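Local coordinates for putative fumarylacetoacetate hydrolase family protein (Yersinia pestis, PDB 3S52) that is of unknown function but belongs to the fumarylacetoacetate hydrolase family, forming a two-chain assembly with a largely beta-stranded core, at residues I74-L79 and I209-K214; Y99-D104 and A148-T153; E43-I48 and Q119-A124. All coordinates share one frame; numbering follows the deposited sequence.

Overall arrangement
All three contacts are buried, but they hold different parts of the fold. Interactions 1 and 2, with centres about 3 Å apart, join the same two sheets: strands 70-80 and 96-107 are neighbours in the large mixed sheet, while 206-211 and 149-154 are neighbours in the smaller antiparallel one. Both are purely aliphatic where the sheets meet, and polar groups lie off the interface. The centre of interaction 3 lies about 22 Å from that of interaction 1 and about 20 Å from that of interaction 2. This contact ties a strand of the mixed sheet to W121, beside the short helix 122-125, through aromatic rings, next to the second subunit. F47 nevertheless reaches D104 of interaction 2.

Interaction 1. Residues I74-L79 and I209-K214; sequences IELAVL and IMLNGK. With SO4 (sulfate ion), chain F.
I74 meets I209, and L76 meets L211, in two aliphatic contacts that join strands of different sheets. The strand axes come within 9.2 Å of each other and differ in direction by 43°, a separation with room for side chains and no bond between the backbones. I74 is fully extended, with CG1 anti to the backbone N (chi1 -169°), which carries CD1 across to CG2 of I209 at 3.7 Å; the two side chains slide past one another in opposite directions. L76 and L211 instead cross at about a right angle, and each offers a single methyl, CD1 to CD1 at 3.9 Å. Branched aliphatic residues suit this interior because they fill space without bringing in polar atoms.

The backbone hydrogen bonds within the segments belong to a type II' turn from L211 to K214, a two-residue hairpin, with L211 N to K214 O at 2.8 Å and K214 N to L211 O at 2.9 Å; E75 OE1 is taken by G193 N. N212 takes the positive-phi position, which asparagine tolerates well, and G213 follows, adding no side-chain bulk. At the turn's end, the K214 side chain bends at its last two torsions round one sulfate oxygen, with a hydrogen bond from NZ to O3 of 2.7 Å. The ion, probably from the crystallisation liquor, is also bound by W10 NE1 and T215 N, and W10 makes a cation-pi contact with K214.

Strands 149-154 and 96-107 extend the same apolar layer: I74 also touches L150 and V101, and I209 touches L152 and V101. Strand 131-138 adds I137, which packs against L211 and K214.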
loop_
_atom_site.group_PDB
_atom_site.type_symbol
_atom_site.label_atom_id
_atom_site.label_comp_id
_atom_site.label_asym_id
_atom_site.label_seq_id
_atom_site.Cartn_x
_atom_site.Cartn_y
_atom_site.Cartn_z
ATOM N N ILE A 74 -17.857 -0.861 6.683
ATOM C CA ILE A 74 -18.281 0.437 6.157
ATOM C C ILE A 74 -17.481 1.543 6.857
ATOM O O ILE A 74 -17.149 1.420 8.041
ATOM C CB ILE A 74 -19.816 0.665 6.311
ATOM C CG1 ILE A 74 -20.259 1.896 5.521
ATOM C CG2 ILE A 74 -20.199 0.832 7.764
ATOM C CD1 ILE A 74 -21.758 2.180 5.612
ATOM N N GLU A 75 -17.132 2.592 6.111
ATOM C CA GLU A 75 -16.256 3.642 6.626
ATOM C C GLU A 75 -16.492 4.953 5.914
ATOM O O GLU A 75 -16.831 4.972 4.728
ATOM C CB GLU A 75 -14.763 3.244 6.472
ATOM C CG GLU A 75 -14.448 1.819 6.965
ATOM C CD GLU A 75 -12.974 1.563 7.250
ATOM O OE1 GLU A 75 -12.175 2.519 7.192
ATOM O OE2 GLU A 75 -12.613 0.392 7.545
ATOM N N LEU A 76 -16.297 6.045 6.645
ATOM C CA LEU A 76 -16.287 7.375 6.050
ATOM C C LEU A 76 -14.984 7.538 5.267
ATOM O O LEU A 76 -13.895 7.258 5.794
ATOM C CB LEU A 76 -16.386 8.454 7.141
ATOM C CG LEU A 76 -16.295 9.872 6.576
ATOM C CD1 LEU A 76 -17.575 10.229 5.856
ATOM C CD2 LEU A 76 -15.987 10.891 7.677
ATOM N N ALA A 77 -15.093 7.944 4.003
ATOM C CA ALA A 77 -13.897 8.197 3.186
ATOM C C ALA A 77 -13.727 9.705 2.998
ATOM O O ALA A 77 -14.699 10.416 2.777
ATOM C CB ALA A 77 -14.021 7.510 1.816
ATOM N N VAL A 78 -12.489 10.177 3.080
ATOM C CA VAL A 78 -12.181 11.593 2.964
ATOM C C VAL A 78 -11.272 11.774 1.755
ATOM O O VAL A 78 -10.274 11.068 1.616
ATOM C CB VAL A 78 -11.446 12.082 4.221
ATOM C CG1 VAL A 78 -11.137 13.558 4.134
ATOM C CG2 VAL A 78 -12.258 11.751 5.469
ATOM N N LEU A 79 -11.635 12.696 0.873
ATOM C CA LEU A 79 -10.845 12.988 -0.320
ATOM C C LEU A 79 -9.924 14.168 -0.052
ATOM O O LEU A 79 -10.374 15.244 0.360
ATOM C CB LEU A 79 -11.777 13.300 -1.504
ATOM C CG LEU A 79 -11.170 13.647 -2.875
ATOM C CD1 LEU A 79 -10.315 12.527 -3.426
ATOM C CD2 LEU A 79 -12.262 14.009 -3.876
ATOM N N ILE A 209 -26.406 1.156 1.167
ATOM C CA ILE A 209 -25.430 1.866 1.973
ATOM C C ILE A 209 -25.867 3.302 2.118
ATOM O O ILE A 209 -26.259 3.933 1.146
ATOM C CB ILE A 209 -24.035 1.854 1.340
ATOM C CG1 ILE A 209 -23.523 0.425 1.162
ATOM C CG2 ILE A 209 -23.056 2.668 2.186
ATOM C CD1 ILE A 209 -23.160 0.102 -0.262
HETATM N N MSE A 210 -25.787 3.831 3.328
HETATM C CA MSE A 210 -26.199 5.211 3.532
HETATM C C MSE A 210 -25.161 6.041 4.256
HETATM O O MSE A 210 -24.520 5.572 5.201
HETATM C CB MSE A 210 -27.529 5.277 4.250
HETATM C CG MSE A 210 -28.706 5.184 3.301
HETATM SE SE MSE A 210 -30.380 5.192 4.276
HETATM C CE MSE A 210 -30.515 3.273 4.545
ATOM N N LEU A 211 -24.986 7.264 3.770
ATOM C CA LEU A 211 -24.060 8.217 4.369
ATOM C C LEU A 211 -24.920 9.432 4.643
ATOM O O LEU A 211 -25.415 10.080 3.710
ATOM C CB LEU A 211 -22.927 8.564 3.404
ATOM C CG LEU A 211 -21.911 9.603 3.885
ATOM C CD1 LEU A 211 -21.192 9.117 5.138
ATOM C CD2 LEU A 211 -20.900 9.920 2.783
ATOM N N ASN A 212 -25.111 9.714 5.924
ATOM C CA ASN A 212 -26.157 10.616 6.351
ATOM C C ASN A 212 -27.433 10.258 5.609
ATOM O O ASN A 212 -27.802 9.088 5.557
ATOM C CB ASN A 212 -25.736 12.057 6.136
ATOM C CG ASN A 212 -24.619 12.461 7.082
ATOM O OD1 ASN A 212 -24.573 12.004 8.232
ATOM N ND2 ASN A 212 -23.712 13.304 6.606
ATOM N N GLY A 213 -28.086 11.247 5.013
ATOM C CA GLY A 213 -29.342 10.989 4.334
ATOM C C GLY A 213 -29.223 10.530 2.885
ATOM O O GLY A 213 -30.187 10.639 2.119
ATOM N N LYS A 214 -28.060 10.015 2.492
ATOM C CA LYS A 214 -27.847 9.735 1.078
ATOM C C LYS A 214 -27.530 8.271 0.843
ATOM O O LYS A 214 -26.749 7.678 1.583
ATOM C CB LYS A 214 -26.760 10.643 0.515
ATOM C CG LYS A 214 -27.085 12.113 0.714
ATOM C CD LYS A 214 -25.970 13.001 0.220
ATOM C CE LYS A 214 -25.866 12.947 -1.292
ATOM N NZ LYS A 214 -27.141 13.313 -1.945
HETATM S S SO4 F . -29.577 10.505 -2.762
HETATM O O1 SO4 F . -30.815 9.942 -2.226
HETATM O O2 SO4 F . -29.817 11.091 -4.079
HETATM O O3 SO4 F . -29.112 11.542 -1.844
HETATM O O4 SO4 F . -28.587 9.441 -2.900
#

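Interaction 2. Residues Y99-D104 and A148-T153; sequences YGVALD and ADLSLT
V101 faces L150 with CA atoms 7.9 Å apart and L103 faces L152 at 9.5 Å, so two strands running in the same general direction draw apart along their length, and no hydrogen bond joins them. This is the spacing of strands from two stacked sheets, where side chains fill the gap.

The closer pair is V101 and L150. CG2 of V101 stands anti to the backbone N and meets CD2 of L150 at 4.0 Å. On L150, CG lies anti to the carbonyl carbon (chi1 -57°), and the two side chains pass alongside each other in opposite directions. The short, beta-branched valine fits the narrower end, and the longer leucine supplies the reach. Two leucines span the wider end and touch only lightly, CD2 of L103 to CD2 of L152 at 4.5 Å. S151, between the two leucines of its strand, points away from the contact and lies partly exposed, a suitable place for a small hydroxyl.

Polar groups gather at the ends of the segments. The buried carboxylate of D104 is gripped by two salt bridges, OD1 with K49 and OD2 with K125. OD2 also lies close to E73 OE1 and E75 OE2. D149, on the exposed side, accepts a hydrogen bond at OD1 from N163.

Within the mixed sheet, 99-104 is flanked by strands 70-80 and 131-138, with backbone bonds to A77 and E75 on one and to I137, S134 and P132 on the other. Strand 149-154 lies between 157-163 and 206-211 in the antiparallel sheet.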
loop_
_atom_site.group_PDB
_atom_site.type_symbol
_atom_site.label_atom_id
_atom_site.label_comp_id
_atom_site.label_asym_id
_atom_site.label_seq_id
_atom_site.Cartn_x
_atom_site.Cartn_y
_atom_site.Cartn_z
ATOM N N TYR A 99 -16.368 14.275 1.020
ATOM C CA TYR A 99 -16.519 13.063 1.795
ATOM C C TYR A 99 -17.340 12.009 1.062
ATOM O O TYR A 99 -18.212 12.329 0.264
ATOM C CB TYR A 99 -17.173 13.391 3.131
ATOM C CG TYR A 99 -16.381 14.358 3.977
ATOM C CD1 TYR A 99 -15.304 13.923 4.727
ATOM C CD2 TYR A 99 -16.726 15.706 4.037
ATOM C CE1 TYR A 99 -14.576 14.802 5.517
ATOM C CE2 TYR A 99 -16.005 16.595 4.818
ATOM C CZ TYR A 99 -14.932 16.131 5.562
ATOM O OH TYR A 99 -14.200 16.989 6.343
ATOM N N GLY A 100 -17.080 10.746 1.376
ATOM C CA GLY A 100 -17.717 9.646 0.689
ATOM C C GLY A 100 -17.837 8.479 1.647
ATOM O O GLY A 100 -17.520 8.601 2.830
ATOM N N VAL A 101 -18.346 7.364 1.146
ATOM C CA VAL A 101 -18.468 6.180 1.966
ATOM C C VAL A 101 -17.869 5.004 1.215
ATOM O O VAL A 101 -18.096 4.843 0.010
ATOM C CB VAL A 101 -19.928 5.911 2.378
ATOM C CG1 VAL A 101 -20.817 5.726 1.143
ATOM C CG2 VAL A 101 -20.008 4.698 3.309
ATOM N N ALA A 102 -17.070 4.204 1.918
ATOM C CA ALA A 102 -16.445 3.038 1.309
ATOM C C ALA A 102 -16.699 1.773 2.119
ATOM O O ALA A 102 -17.150 1.827 3.267
ATOM C CB ALA A 102 -14.936 3.261 1.156
ATOM N N LEU A 103 -16.403 0.639 1.495
ATOM C CA LEU A 103 -16.279 -0.647 2.177
ATOM C C LEU A 103 -14.811 -1.047 2.180
ATOM O O LEU A 103 -14.203 -1.213 1.124
ATOM C CB LEU A 103 -17.062 -1.728 1.431
ATOM C CG LEU A 103 -18.565 -1.488 1.318
ATOM C CD1 LEU A 103 -19.228 -2.622 0.561
ATOM C CD2 LEU A 103 -19.173 -1.335 2.704
ATOM N N ASP A 104 -14.230 -1.213 3.359
ATOM C CA ASP A 104 -12.888 -1.732 3.404
ATOM C C ASP A 104 -13.133 -3.223 3.515
ATOM O O ASP A 104 -13.291 -3.764 4.618
ATOM C CB ASP A 104 -12.201 -1.151 4.657
ATOM C CG ASP A 104 -10.950 -1.922 5.094
ATOM O OD1 ASP A 104 -10.408 -2.738 4.313
ATOM O OD2 ASP A 104 -10.499 -1.678 6.243
ATOM N N ALA A 148 -21.144 12.470 11.191
ATOM C CA ALA A 148 -21.797 11.741 10.100
ATOM C C ALA A 148 -22.267 10.321 10.449
ATOM O O ALA A 148 -21.580 9.580 11.146
ATOM C CB ALA A 148 -20.893 11.709 8.877
ATOM N N ASP A 149 -23.442 9.957 9.936
ATOM C CA ASP A 149 -24.023 8.641 10.121
ATOM C C ASP A 149 -23.672 7.696 8.969
ATOM O O ASP A 149 -23.673 8.087 7.809
ATOM C CB ASP A 149 -25.538 8.745 10.283
ATOM C CG ASP A 149 -25.931 9.402 11.599
ATOM O OD1 ASP A 149 -25.851 8.730 12.668
ATOM O OD2 ASP A 149 -26.326 10.592 11.559
ATOM N N LEU A 150 -23.371 6.451 9.309
ATOM C CA LEU A 150 -23.060 5.428 8.325
ATOM C C LEU A 150 -23.938 4.223 8.610
ATOM O O LEU A 150 -24.033 3.789 9.752
ATOM C CB LEU A 150 -21.609 4.969 8.493
ATOM C CG LEU A 150 -20.464 5.963 8.409
ATOM C CD1 LEU A 150 -19.231 5.395 9.084
ATOM C CD2 LEU A 150 -20.186 6.285 6.961
ATOM N N SER A 151 -24.547 3.655 7.578
ATOM C CA SER A 151 -25.356 2.469 7.779
ATOM C C SER A 151 -25.198 1.527 6.604
ATOM O O SER A 151 -25.051 1.952 5.457
ATOM C CB SER A 151 -26.823 2.829 7.994
ATOM O OG SER A 151 -27.345 3.473 6.854
ATOM N N LEU A 152 -25.196 0.237 6.900
ATOM C CA LEU A 152 -25.069 -0.762 5.862
ATOM C C LEU A 152 -26.155 -1.751 6.137
ATOM O O LEU A 152 -26.231 -2.277 7.237
ATOM C CB LEU A 152 -23.719 -1.470 5.946
ATOM C CG LEU A 152 -23.573 -2.693 5.036
ATOM C CD1 LEU A 152 -23.741 -2.270 3.570
ATOM C CD2 LEU A 152 -22.231 -3.373 5.245
ATOM N N THR A 153 -27.008 -1.959 5.142
ATOM C CA THR A 153 -28.095 -2.921 5.208
ATOM C C THR A 153 -27.781 -3.992 4.174
ATOM O O THR A 153 -27.452 -3.679 3.034
ATOM C CB THR A 153 -29.441 -2.249 4.854
ATOM O OG1 THR A 153 -29.760 -1.267 5.849
ATOM C CG2 THR A 153 -30.551 -3.249 4.799
#

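Interaction 3. Residues E43-I48 and Q119-A124; sequences EPVLFI and QPWEKA
F47 and W121 form the closely packed part of this contact. CD1 of F47 lies 4.1 Å from both CE3 and CZ3 of W121, and the side chains cross at about a right angle. Their six-membered rings are oblique, with planes at 49° and centroids 5.8 Å apart. F47 CG sits between the backbone N and carbonyl carbon (chi1 60°), placing the ring beside the indole. Large flat residues suit this junction because one indole can meet both F47 and V45.

The elements joined are strand 45-50, an antiparallel partner of strand 21-26 in the mixed sheet, and the approach to the short helix 122-125. V45, two residues before F47, points to the same side of the strand.

The V45 contact is looser: its CG1 reaches W121 CH2 at 4.3 Å. Toward the outer ends, E43 is exposed and Q119 partly so, as fits their polar side chains. The second subunit packs against these same residues, its P120 on V45 and W121. E122 OE2 also accepts a hydrogen bond from I48 N of that subunit and K123 NZ donates to its P44 O; both bonds recur with the chains exchanged.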
loop_
_atom_site.group_PDB
_atom_site.type_symbol
_atom_site.label_atom_id
_atom_site.label_comp_id
_atom_site.label_asym_id
_atom_site.label_seq_id
_atom_site.Cartn_x
_atom_site.Cartn_y
_atom_site.Cartn_z
ATOM N N GLU A 43 -0.851 4.534 19.183
ATOM C CA GLU A 43 -0.959 5.382 17.998
ATOM C C GLU A 43 -1.779 4.687 16.921
ATOM O O GLU A 43 -1.861 3.447 16.889
ATOM C CB GLU A 43 0.430 5.702 17.458
ATOM C CG GLU A 43 1.397 6.145 18.543
ATOM C CD GLU A 43 2.680 6.686 17.975
ATOM O OE1 GLU A 43 2.629 7.765 17.340
ATOM O OE2 GLU A 43 3.725 6.023 18.138
ATOM N N PRO A 44 -2.398 5.482 16.035
ATOM C CA PRO A 44 -3.281 4.922 15.019
ATOM C C PRO A 44 -2.610 3.796 14.259
ATOM O O PRO A 44 -1.441 3.894 13.884
ATOM C CB PRO A 44 -3.536 6.101 14.092
ATOM C CG PRO A 44 -3.443 7.306 15.006
ATOM C CD PRO A 44 -2.479 6.956 16.100
ATOM N N VAL A 45 -3.368 2.732 14.043
ATOM C CA VAL A 45 -2.944 1.613 13.210
ATOM C C VAL A 45 -3.178 1.975 11.748
ATOM O O VAL A 45 -4.300 2.253 11.344
ATOM C CB VAL A 45 -3.758 0.379 13.571
ATOM C CG1 VAL A 45 -3.409 -0.773 12.659
ATOM C CG2 VAL A 45 -3.507 0.024 15.040
ATOM N N LEU A 46 -2.107 2.001 10.963
ATOM C CA LEU A 46 -2.181 2.498 9.588
ATOM C C LEU A 46 -1.855 1.407 8.582
ATOM O O LEU A 46 -0.899 0.659 8.762
ATOM C CB LEU A 46 -1.199 3.658 9.388
ATOM C CG LEU A 46 -1.471 4.915 10.220
ATOM C CD1 LEU A 46 -0.650 6.071 9.691
ATOM C CD2 LEU A 46 -2.962 5.268 10.122
ATOM N N PHE A 47 -2.648 1.312 7.522
ATOM C CA PHE A 47 -2.278 0.476 6.388
ATOM C C PHE A 47 -2.780 1.167 5.140
ATOM O O PHE A 47 -3.461 2.192 5.237
ATOM C CB PHE A 47 -2.849 -0.938 6.527
ATOM C CG PHE A 47 -4.358 -0.984 6.599
ATOM C CD1 PHE A 47 -5.016 -0.829 7.808
ATOM C CD2 PHE A 47 -5.112 -1.205 5.455
ATOM C CE1 PHE A 47 -6.402 -0.873 7.874
ATOM C CE2 PHE A 47 -6.505 -1.248 5.505
ATOM C CZ PHE A 47 -7.150 -1.078 6.709
ATOM N N ILE A 48 -2.467 0.616 3.973
ATOM C CA ILE A 48 -2.727 1.332 2.723
ATOM C C ILE A 48 -3.301 0.374 1.689
ATOM O O ILE A 48 -2.929 -0.794 1.676
ATOM C CB ILE A 48 -1.421 1.955 2.161
ATOM C CG1 ILE A 48 -0.847 2.982 3.143
ATOM C CG2 ILE A 48 -1.656 2.602 0.766
ATOM C CD1 ILE A 48 0.464 3.645 2.682
ATOM N N GLN A 119 2.670 -10.785 10.285
ATOM C CA GLN A 119 2.941 -10.642 8.849
ATOM C C GLN A 119 2.172 -9.438 8.293
ATOM O O GLN A 119 1.240 -8.968 8.926
ATOM C CB GLN A 119 2.529 -11.906 8.103
ATOM C CG GLN A 119 3.497 -13.089 8.273
ATOM C CD GLN A 119 3.142 -14.272 7.376
ATOM O OE1 GLN A 119 2.246 -14.184 6.537
ATOM N NE2 GLN A 119 3.851 -15.381 7.546
ATOM N N PRO A 120 2.608 -8.896 7.149
ATOM C CA PRO A 120 1.935 -7.720 6.584
ATOM C C PRO A 120 0.508 -8.054 6.151
ATOM O O PRO A 120 0.188 -9.215 5.896
ATOM C CB PRO A 120 2.809 -7.356 5.378
ATOM C CG PRO A 120 3.553 -8.596 5.058
ATOM C CD PRO A 120 3.790 -9.281 6.361
ATOM N N TRP A 121 -0.353 -7.046 6.099
ATOM C CA TRP A 121 -1.771 -7.302 5.888
ATOM C C TRP A 121 -2.218 -7.223 4.429
ATOM O O TRP A 121 -3.382 -7.507 4.131
ATOM C CB TRP A 121 -2.604 -6.311 6.696
ATOM C CG TRP A 121 -2.586 -6.470 8.182
ATOM C CD1 TRP A 121 -1.799 -7.314 8.933
ATOM C CD2 TRP A 121 -3.409 -5.752 9.106
ATOM N NE1 TRP A 121 -2.099 -7.157 10.270
ATOM C CE2 TRP A 121 -3.076 -6.202 10.401
ATOM C CE3 TRP A 121 -4.382 -4.751 8.961
ATOM C CZ2 TRP A 121 -3.693 -5.695 11.546
ATOM C CZ3 TRP A 121 -5.000 -4.249 10.098
ATOM C CH2 TRP A 121 -4.645 -4.715 11.375
ATOM N N GLU A 122 -1.312 -6.829 3.530
ATOM C CA GLU A 122 -1.688 -6.494 2.148
ATOM C C GLU A 122 -2.543 -7.540 1.434
ATOM O O GLU A 122 -3.483 -7.201 0.713
ATOM C CB GLU A 122 -0.450 -6.193 1.289
ATOM C CG GLU A 122 0.048 -4.745 1.399
ATOM C CD GLU A 122 0.973 -4.524 2.591
ATOM O OE1 GLU A 122 0.956 -5.353 3.538
ATOM O OE2 GLU A 122 1.733 -3.532 2.558
ATOM N N LYS A 123 -2.202 -8.814 1.591
ATOM C CA LYS A 123 -2.982 -9.833 0.906
ATOM C C LYS A 123 -4.427 -9.831 1.391
ATOM O O LYS A 123 -5.337 -10.158 0.624
ATOM C CB LYS A 123 -2.362 -11.238 1.050
ATOM C CG LYS A 123 -1.059 -11.445 0.290
ATOM C CD LYS A 123 -0.636 -12.938 0.255
ATOM C CE LYS A 123 0.292 -13.299 1.383
ATOM N NZ LYS A 123 0.824 -14.691 1.219
ATOM N N ALA A 124 -4.633 -9.528 2.675
ATOM C CA ALA A 124 -5.987 -9.477 3.242
ATOM C C ALA A 124 -6.734 -8.160 3.021
ATOM O O ALA A 124 -7.973 -8.125 3.062
ATOM C CB ALA A 124 -5.965 -9.809 4.727
#